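Local coordinates for polyhomeotic-proximal chromatin protein (Drosophila melanogaster, PDB 1KW4) that helps, as a Polycomb group component of the PRC1 complex, to maintain repression of homeotic genes through development, and here contributes its polymer-forming SAM domain, at residues Pro12-Trp17 with Ala48-Lys53; Asn24-Leu29 with Leu69-Lys74. The protein carries 1 engineered substitution. All blocks are in the same frame, centred on the assembly; numbering follows the deposited sequence.

Contact 1 of 2, residues Pro12-Trp17 with Ala48-Lys53; sequences PPISSW and ALLRLK. Engineered in segment 48-53: Arg51 (natural residue Leu).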
ATOM      1  N   PRO A  12       1.140  -0.301 -14.956  1.00 30.19           N
ATOM      2  CA  PRO A  12      -0.199  -0.507 -15.525  1.00 28.07           C
ATOM      3  C   PRO A  12      -1.188   0.127 -14.538  1.00 25.57           C
ATOM      4  O   PRO A  12      -0.774   0.603 -13.477  1.00 24.88           O
ATOM      5  CB  PRO A  12      -0.317  -2.026 -15.580  1.00 28.00           C
ATOM      6  CG  PRO A  12       0.531  -2.471 -14.420  1.00 31.12           C
ATOM      7  CD  PRO A  12       1.739  -1.579 -14.538  1.00 29.29           C
ATOM      8  N   PRO A  13      -2.492   0.151 -14.868  1.00 23.90           N
ATOM      9  CA  PRO A  13      -3.480   0.745 -13.955  1.00 23.25           C
ATOM     10  C   PRO A  13      -3.452   0.054 -12.586  1.00 21.86           C
ATOM     11  O   PRO A  13      -3.310  -1.166 -12.505  1.00 20.97           O
ATOM     12  CB  PRO A  13      -4.807   0.520 -14.685  1.00 23.73           C
ATOM     13  CG  PRO A  13      -4.402   0.514 -16.137  1.00 23.99           C
ATOM     14  CD  PRO A  13      -3.136  -0.310 -16.113  1.00 23.51           C
ATOM     15  N   ILE A  14      -3.589   0.829 -11.512  1.00 21.63           N
ATOM     16  CA  ILE A  14      -3.562   0.251 -10.169  1.00 20.00           C
ATOM     17  C   ILE A  14      -4.608  -0.847 -10.005  1.00 20.09           C
ATOM     18  O   ILE A  14      -4.347  -1.874  -9.378  1.00 18.19           O
ATOM     19  CB  ILE A  14      -3.785   1.340  -9.076  1.00 22.15           C
ATOM     20  CG1 ILE A  14      -2.639   2.354  -9.113  1.00 23.42           C
ATOM     21  CG2 ILE A  14      -3.837   0.695  -7.691  1.00 20.04           C
ATOM     22  CD1 ILE A  14      -2.828   3.520  -8.158  1.00 28.01           C
ATOM     23  N   SER A  15      -5.788  -0.651 -10.585  1.00 19.29           N
ATOM     24  CA  SER A  15      -6.844  -1.647 -10.476  1.00 21.21           C
ATOM     25  C   SER A  15      -6.429  -3.023 -11.014  1.00 21.88           C
ATOM     26  O   SER A  15      -7.047  -4.031 -10.676  1.00 22.48           O
ATOM     27  CB  SER A  15      -8.111  -1.159 -11.198  1.00 23.92           C
ATOM     28  OG  SER A  15      -7.831  -0.810 -12.544  1.00 25.96           O
ATOM     29  N   SER A  16      -5.383  -3.063 -11.837  1.00 20.90           N
ATOM     30  CA  SER A  16      -4.897  -4.323 -12.407  1.00 21.73           C
ATOM     31  C   SER A  16      -3.765  -4.977 -11.603  1.00 22.61           C
ATOM     32  O   SER A  16      -3.357  -6.105 -11.905  1.00 23.96           O
ATOM     33  CB  SER A  16      -4.404  -4.101 -13.842  1.00 23.27           C
ATOM     34  OG  SER A  16      -3.155  -3.416 -13.848  1.00 26.74           O
ATOM     35  N   TRP A  17      -3.259  -4.284 -10.586  1.00 20.31           N
ATOM     36  CA  TRP A  17      -2.153  -4.818  -9.783  1.00 19.13           C
ATOM     37  C   TRP A  17      -2.508  -6.043  -8.945  1.00 18.42           C
ATOM     38  O   TRP A  17      -3.560  -6.098  -8.311  1.00 19.01           O
ATOM     39  CB  TRP A  17      -1.598  -3.740  -8.840  1.00 18.34           C
ATOM     40  CG  TRP A  17      -0.943  -2.549  -9.503  1.00 18.65           C
ATOM     41  CD1 TRP A  17      -0.908  -2.250 -10.840  1.00 19.38           C
ATOM     42  CD2 TRP A  17      -0.291  -1.463  -8.833  1.00 19.02           C
ATOM     43  NE1 TRP A  17      -0.279  -1.038 -11.040  1.00 19.71           N
ATOM     44  CE2 TRP A  17       0.109  -0.536  -9.823  1.00 21.02           C
ATOM     45  CE3 TRP A  17      -0.007  -1.184  -7.487  1.00 20.43           C
ATOM     46  CZ2 TRP A  17       0.775   0.654  -9.508  1.00 21.98           C
ATOM     47  CZ3 TRP A  17       0.654  -0.002  -7.173  1.00 20.30           C
ATOM     48  CH2 TRP A  17       1.038   0.904  -8.180  1.00 21.21           C
ATOM     49  N   ALA A  48      -7.894  -3.346  -3.675  1.00 20.04           N
ATOM     50  CA  ALA A  48      -7.943  -3.092  -2.237  1.00 20.68           C
ATOM     51  C   ALA A  48      -7.115  -1.857  -1.880  1.00 19.82           C
ATOM     52  O   ALA A  48      -7.504  -1.058  -1.024  1.00 20.78           O
ATOM     53  CB  ALA A  48      -7.423  -4.306  -1.470  1.00 21.59           C
ATOM     54  N   LEU A  49      -5.967  -1.708  -2.536  1.00 18.89           N
ATOM     55  CA  LEU A  49      -5.079  -0.572  -2.286  1.00 20.06           C
ATOM     56  C   LEU A  49      -5.788   0.763  -2.531  1.00 21.11           C
ATOM     57  O   LEU A  49      -5.582   1.738  -1.801  1.00 20.99           O
ATOM     58  CB  LEU A  49      -3.839  -0.671  -3.181  1.00 20.39           C
ATOM     59  CG  LEU A  49      -2.763   0.403  -3.005  1.00 19.45           C
ATOM     60  CD1 LEU A  49      -2.191   0.331  -1.591  1.00 21.38           C
ATOM     61  CD2 LEU A  49      -1.658   0.201  -4.040  1.00 19.43           C
ATOM     62  N   LEU A  50      -6.624   0.803  -3.561  1.00 21.22           N
ATOM     63  CA  LEU A  50      -7.356   2.017  -3.894  1.00 24.43           C
ATOM     64  C   LEU A  50      -8.344   2.411  -2.795  1.00 25.91           C
ATOM     65  O   LEU A  50      -8.709   3.584  -2.670  1.00 25.22           O
ATOM     66  CB  LEU A  50      -8.095   1.831  -5.223  1.00 23.99           C
ATOM     67  CG  LEU A  50      -7.195   1.782  -6.465  1.00 25.45           C
ATOM     68  CD1 LEU A  50      -7.988   1.312  -7.674  1.00 26.35           C
ATOM     69  CD2 LEU A  50      -6.600   3.162  -6.709  1.00 27.87           C
ATOM     70  N   ARG A  51      -8.759   1.435  -1.990  1.00 25.72           N
ATOM     71  CA  ARG A  51      -9.716   1.673  -0.909  1.00 28.72           C
ATOM     72  C   ARG A  51      -9.086   1.935   0.456  1.00 30.02           C
ATOM     73  O   ARG A  51      -9.771   2.385   1.378  1.00 30.87           O
ATOM     74  CB  ARG A  51     -10.662   0.476  -0.782  1.00 31.14           C
ATOM     75  CG  ARG A  51     -11.530   0.235  -1.990  1.00 33.13           C
ATOM     76  CD  ARG A  51     -12.440   1.423  -2.264  1.00 39.11           C
ATOM     77  NE  ARG A  51     -13.049   1.972  -1.051  1.00 40.02           N
ATOM     78  CZ  ARG A  51     -13.718   1.269  -0.140  1.00 44.53           C
ATOM     79  NH1 ARG A  51     -13.878  -0.042  -0.278  1.00 46.02           N
ATOM     80  NH2 ARG A  51     -14.243   1.884   0.915  1.00 44.51           N
ATOM     81  N   LEU A  52      -7.795   1.650   0.595  1.00 29.71           N
ATOM     82  CA  LEU A  52      -7.105   1.849   1.865  1.00 32.05           C
ATOM     83  C   LEU A  52      -7.026   3.300   2.324  1.00 33.70           C
ATOM     84  O   LEU A  52      -6.514   4.165   1.614  1.00 35.89           O
ATOM     85  CB  LEU A  52      -5.690   1.263   1.804  1.00 30.49           C
ATOM     86  CG  LEU A  52      -5.541  -0.220   2.149  1.00 31.71           C
ATOM     87  CD1 LEU A  52      -4.108  -0.679   1.876  1.00 30.88           C
ATOM     88  CD2 LEU A  52      -5.900  -0.435   3.612  1.00 29.55           C
ATOM     89  N   LYS A  53      -7.539   3.556   3.521  1.00 33.88           N
ATOM     90  CA  LYS A  53      -7.511   4.893   4.095  1.00 34.43           C
ATOM     91  C   LYS A  53      -6.526   4.879   5.255  1.00 33.17           C
ATOM     92  O   LYS A  53      -6.137   3.818   5.734  1.00 32.87           O
ATOM     93  CB  LYS A  53      -8.896   5.283   4.620  1.00 36.67           C
ATOM     94  CG  LYS A  53      -9.986   5.356   3.565  1.00 39.43           C
ATOM     95  CD  LYS A  53     -11.327   5.679   4.216  1.00 42.83           C
ATOM     96  CE  LYS A  53     -12.444   5.794   3.187  1.00 44.45           C
ATOM     97  NZ  LYS A  53     -13.755   6.078   3.841  1.00 47.15           N
TER
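Ile14, Trp17, Leu49 and Leu50 join two parts of the SAM domain, the 3-10 turn 14-16 ahead of helix 19-27 and the C-terminal turn of helix 46-51. Apolar packing carries the contact, with no hydrogen bond between the segments. Ile14 sets its CG2 methyl against the branch point of Leu50, CG2 to CG 3.7 Å. With CG1 beside the backbone N (chi1 -63°), the CG2 methyl stands anti to that N, while CD1 of Ile14 reaches only the CD2 branch of Leu50. The other branch, CD1 of Leu50, lies 4.1 Å from Ser15 N, at the solvent-facing margin. Trp17 meets Leu49 obliquely through the six-membered part of its indole, CZ3 to CD2 3.9 Å. Helix 65-78 adjoins both segments, Ile78 touching Ile14 and Val75 touching the two leucines.

Polar bonds within 12-17 fix the turn. Pro13 O accepts from both the backbone N and OG of Ser16. Trp17 NE1 donates to Pro12 O at 3.0 Å (N-H...O 151°), approaching from above the carbonyl plane. Replacing Trp17 with an alanine would probably open a gap beside Leu49 CD2 and leave Pro12 O without its indole donor. Ile14 CA sits 3.6 Å above one face of the indole, displaced toward its rim.

Contact 2 of 2, residues Asn24-Leu29 with Leu69-Lys74; sequences NFIREL and LKIVAK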
ATOM      1  N   ASN A  24       5.637  -5.150  -4.164  1.00 18.45           N
ATOM      2  CA  ASN A  24       6.831  -4.543  -4.746  1.00 19.91           C
ATOM      3  C   ASN A  24       6.745  -3.015  -4.675  1.00 20.56           C
ATOM      4  O   ASN A  24       7.755  -2.330  -4.479  1.00 21.39           O
ATOM      5  CB  ASN A  24       7.010  -5.017  -6.192  1.00 22.51           C
ATOM      6  CG  ASN A  24       7.607  -6.416  -6.271  1.00 25.40           C
ATOM      7  OD1 ASN A  24       8.714  -6.651  -5.788  1.00 28.69           O
ATOM      8  ND2 ASN A  24       6.876  -7.346  -6.874  1.00 26.31           N
ATOM      9  N   PHE A  25       5.533  -2.492  -4.830  1.00 20.02           N
ATOM     10  CA  PHE A  25       5.278  -1.054  -4.748  1.00 20.04           C
ATOM     11  C   PHE A  25       5.626  -0.563  -3.334  1.00 20.08           C
ATOM     12  O   PHE A  25       6.307   0.453  -3.163  1.00 20.76           O
ATOM     13  CB  PHE A  25       3.799  -0.786  -5.071  1.00 20.35           C
ATOM     14  CG  PHE A  25       3.335   0.617  -4.753  1.00 21.42           C
ATOM     15  CD1 PHE A  25       3.744   1.700  -5.526  1.00 22.71           C
ATOM     16  CD2 PHE A  25       2.454   0.842  -3.696  1.00 21.55           C
ATOM     17  CE1 PHE A  25       3.282   2.988  -5.255  1.00 23.76           C
ATOM     18  CE2 PHE A  25       1.983   2.129  -3.414  1.00 24.37           C
ATOM     19  CZ  PHE A  25       2.399   3.204  -4.200  1.00 24.61           C
ATOM     20  N   ILE A  26       5.170  -1.299  -2.322  1.00 18.36           N
ATOM     21  CA  ILE A  26       5.438  -0.943  -0.927  1.00 17.88           C
ATOM     22  C   ILE A  26       6.939  -1.057  -0.616  1.00 21.12           C
ATOM     23  O   ILE A  26       7.513  -0.194   0.057  1.00 20.76           O
ATOM     24  CB  ILE A  26       4.612  -1.852   0.039  1.00 18.81           C
ATOM     25  CG1 ILE A  26       3.108  -1.609  -0.169  1.00 16.95           C
ATOM     26  CG2 ILE A  26       4.991  -1.582   1.495  1.00 19.18           C
ATOM     27  CD1 ILE A  26       2.655  -0.151   0.058  1.00 18.61           C
ATOM     28  N   ARG A  27       7.578  -2.109  -1.121  1.00 19.03           N
ATOM     29  CA  ARG A  27       9.006  -2.329  -0.897  1.00 22.98           C
ATOM     30  C   ARG A  27       9.865  -1.149  -1.347  1.00 24.19           C
ATOM     31  O   ARG A  27      10.882  -0.836  -0.719  1.00 26.10           O
ATOM     32  CB  ARG A  27       9.471  -3.590  -1.639  1.00 24.41           C
ATOM     33  CG  ARG A  27      10.983  -3.826  -1.601  1.00 27.96           C
ATOM     34  CD  ARG A  27      11.461  -4.214  -0.212  1.00 31.95           C
ATOM     35  NE  ARG A  27      12.906  -4.451  -0.171  1.00 36.43           N
ATOM     36  CZ  ARG A  27      13.829  -3.492  -0.213  1.00 39.30           C
ATOM     37  NH1 ARG A  27      13.468  -2.217  -0.296  1.00 38.65           N
ATOM     38  NH2 ARG A  27      15.118  -3.809  -0.167  1.00 41.21           N
ATOM     39  N   GLU A  28       9.449  -0.492  -2.426  1.00 24.91           N
ATOM     40  CA  GLU A  28      10.198   0.630  -2.982  1.00 29.09           C
ATOM     41  C   GLU A  28       9.849   2.016  -2.443  1.00 29.15           C
ATOM     42  O   GLU A  28      10.500   3.000  -2.801  1.00 29.80           O
ATOM     43  CB  GLU A  28      10.069   0.615  -4.506  1.00 33.10           C
ATOM     44  CG  GLU A  28      10.558  -0.686  -5.124  1.00 39.81           C
ATOM     45  CD  GLU A  28      10.347  -0.746  -6.623  1.00 44.90           C
ATOM     46  OE1 GLU A  28       9.184  -0.626  -7.069  1.00 48.11           O
ATOM     47  OE2 GLU A  28      11.347  -0.918  -7.354  1.00 48.78           O
ATOM     48  N   LEU A  29       8.828   2.105  -1.593  1.00 27.36           N
ATOM     49  CA  LEU A  29       8.443   3.387  -1.002  1.00 29.21           C
ATOM     50  C   LEU A  29       9.332   3.669   0.204  1.00 29.39           C
ATOM     51  O   LEU A  29       9.397   2.873   1.137  1.00 27.79           O
ATOM     52  CB  LEU A  29       6.978   3.372  -0.553  1.00 30.60           C
ATOM     53  CG  LEU A  29       5.924   3.886  -1.531  1.00 34.16           C
ATOM     54  CD1 LEU A  29       4.552   3.845  -0.868  1.00 34.47           C
ATOM     55  CD2 LEU A  29       6.264   5.311  -1.952  1.00 35.09           C
ATOM     56  N   LEU A  69       0.709   7.696   5.928  1.00 24.44           N
ATOM     57  CA  LEU A  69       0.417   8.903   5.153  1.00 26.36           C
ATOM     58  C   LEU A  69       1.086   8.888   3.783  1.00 25.78           C
ATOM     59  O   LEU A  69       0.492   9.314   2.786  1.00 26.39           O
ATOM     60  CB  LEU A  69       0.865  10.152   5.916  1.00 26.54           C
ATOM     61  CG  LEU A  69       0.072  10.497   7.179  1.00 28.79           C
ATOM     62  CD1 LEU A  69       0.782  11.614   7.931  1.00 29.23           C
ATOM     63  CD2 LEU A  69      -1.344  10.909   6.807  1.00 30.96           C
ATOM     64  N   LYS A  70       2.321   8.405   3.736  1.00 25.44           N
ATOM     65  CA  LYS A  70       3.069   8.342   2.487  1.00 26.18           C
ATOM     66  C   LYS A  70       2.431   7.381   1.483  1.00 24.65           C
ATOM     67  O   LYS A  70       2.408   7.659   0.283  1.00 24.04           O
ATOM     68  CB  LYS A  70       4.521   7.949   2.779  1.00 27.86           C
ATOM     69  CG  LYS A  70       5.276   9.041   3.539  1.00 32.19           C
ATOM     70  CD  LYS A  70       6.377   8.493   4.440  1.00 35.20           C
ATOM     71  CE  LYS A  70       7.579   8.023   3.654  1.00 37.70           C
ATOM     72  NZ  LYS A  70       8.682   7.639   4.580  1.00 36.56           N
ATOM     73  N   ILE A  71       1.902   6.260   1.966  1.00 22.87           N
ATOM     74  CA  ILE A  71       1.261   5.297   1.072  1.00 22.60           C
ATOM     75  C   ILE A  71      -0.014   5.885   0.467  1.00 24.25           C
ATOM     76  O   ILE A  71      -0.217   5.842  -0.748  1.00 24.11           O
ATOM     77  CB  ILE A  71       0.925   3.983   1.817  1.00 21.73           C
ATOM     78  CG1 ILE A  71       2.227   3.270   2.196  1.00 21.04           C
ATOM     79  CG2 ILE A  71       0.051   3.078   0.941  1.00 21.79           C
ATOM     80  CD1 ILE A  71       2.030   2.093   3.129  1.00 23.21           C
ATOM     81  N   VAL A  72      -0.873   6.443   1.313  1.00 25.51           N
ATOM     82  CA  VAL A  72      -2.117   7.032   0.826  1.00 28.58           C
ATOM     83  C   VAL A  72      -1.843   8.141  -0.189  1.00 28.85           C
ATOM     84  O   VAL A  72      -2.508   8.224  -1.224  1.00 28.82           O
ATOM     85  CB  VAL A  72      -2.960   7.604   1.994  1.00 30.06           C
ATOM     86  CG1 VAL A  72      -4.186   8.333   1.454  1.00 30.11           C
ATOM     87  CG2 VAL A  72      -3.397   6.473   2.911  1.00 31.44           C
ATOM     88  N   ALA A  73      -0.853   8.978   0.105  1.00 29.56           N
ATOM     89  CA  ALA A  73      -0.486  10.092  -0.772  1.00 30.76           C
ATOM     90  C   ALA A  73       0.060   9.648  -2.128  1.00 30.35           C
ATOM     91  O   ALA A  73      -0.271  10.239  -3.161  1.00 29.58           O
ATOM     92  CB  ALA A  73       0.535  10.986  -0.079  1.00 31.04           C
ATOM     93  N   LYS A  74       0.903   8.619  -2.128  1.00 28.43           N
ATOM     94  CA  LYS A  74       1.475   8.126  -3.376  1.00 28.11           C
ATOM     95  C   LYS A  74       0.381   7.558  -4.271  1.00 27.58           C
ATOM     96  O   LYS A  74       0.366   7.808  -5.478  1.00 28.59           O
ATOM     97  CB  LYS A  74       2.531   7.054  -3.099  1.00 27.77           C
ATOM     98  CG  LYS A  74       3.316   6.631  -4.333  1.00 31.94           C
ATOM     99  CD  LYS A  74       4.090   7.806  -4.921  1.00 36.03           C
ATOM    100  CE  LYS A  74       4.922   7.375  -6.119  1.00 39.02           C
ATOM    101  NZ  LYS A  74       5.711   8.508  -6.683  1.00 42.39           N
TER
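Leu29 and Ile71 mark the closest backbone approach, 7.7 Å between their CA atoms, where the C-terminal part of helix 19-27 and the chain leading on to Leu29 meet the middle of helix 65-78. Within the five-helix SAM domain this joins the first helix to the long C-terminal one, with 39 residues between the segments. The contact buries 261 Å², and no hydrogen bond crosses it.

Leu29 bridges two residues one helical turn apart. Its CD1 methyl packs on CG1 of Ile71 at 3.9 Å, and CD2 lies 4.0 Å from CG of Lys74. Ile71 is shared in turn: CD1 of Ile26 meets its CD1 at 3.9 Å, the two side chains crossing at about a right angle. Both isoleucines carry CG1 anti to the carbonyl carbon, beside the backbone N, but Ile26 then bends at chi2 (-59°) whereas Ile71 runs extended. Phe39 of helix 36-41 touches both isoleucines, so three helices converge here.

At the other end of the contact, Phe25 is met by the aliphatic part of Lys74 rather than by its amine. The lysine chain starts with CG anti to the backbone N (chi1 -172°), bends at chi2 and carries NZ off from the ring. The second lysine, Lys70, ties the helix to the loop after Leu29 through a hydrogen bond from NZ to Pro30 O. Lys74 CG comes to the edge of the Phe25 ring, near its plane, 3.6 Å from CZ and 3.8 Å from CE1.

Overall arrangement
Contacts 1 and 2 have centres about 12 Å apart and form one continuous apolar interior. The evidence is direct: Trp17 CZ3 lies 3.7 Å from Phe25 CG, the two ring planes inclined at about 55°, and Leu49 CD2 is 4.2 Å from Phe25 CE2. The segments also touch peripherally, Leu52 O 4.1 Å from Val72 CG2, through residues that take no part in either contact. Along the chain the segments alternate, 12-17, 24-29, 48-53, 69-74, so in sequence the two contacts interleave. Helix 65-78 serves both, through Ile71 and Lys74 in contact 2 and through Val75 and Ile78 beside contact 1. Together they account for part of the compact core of a domain that forms a helical polymer.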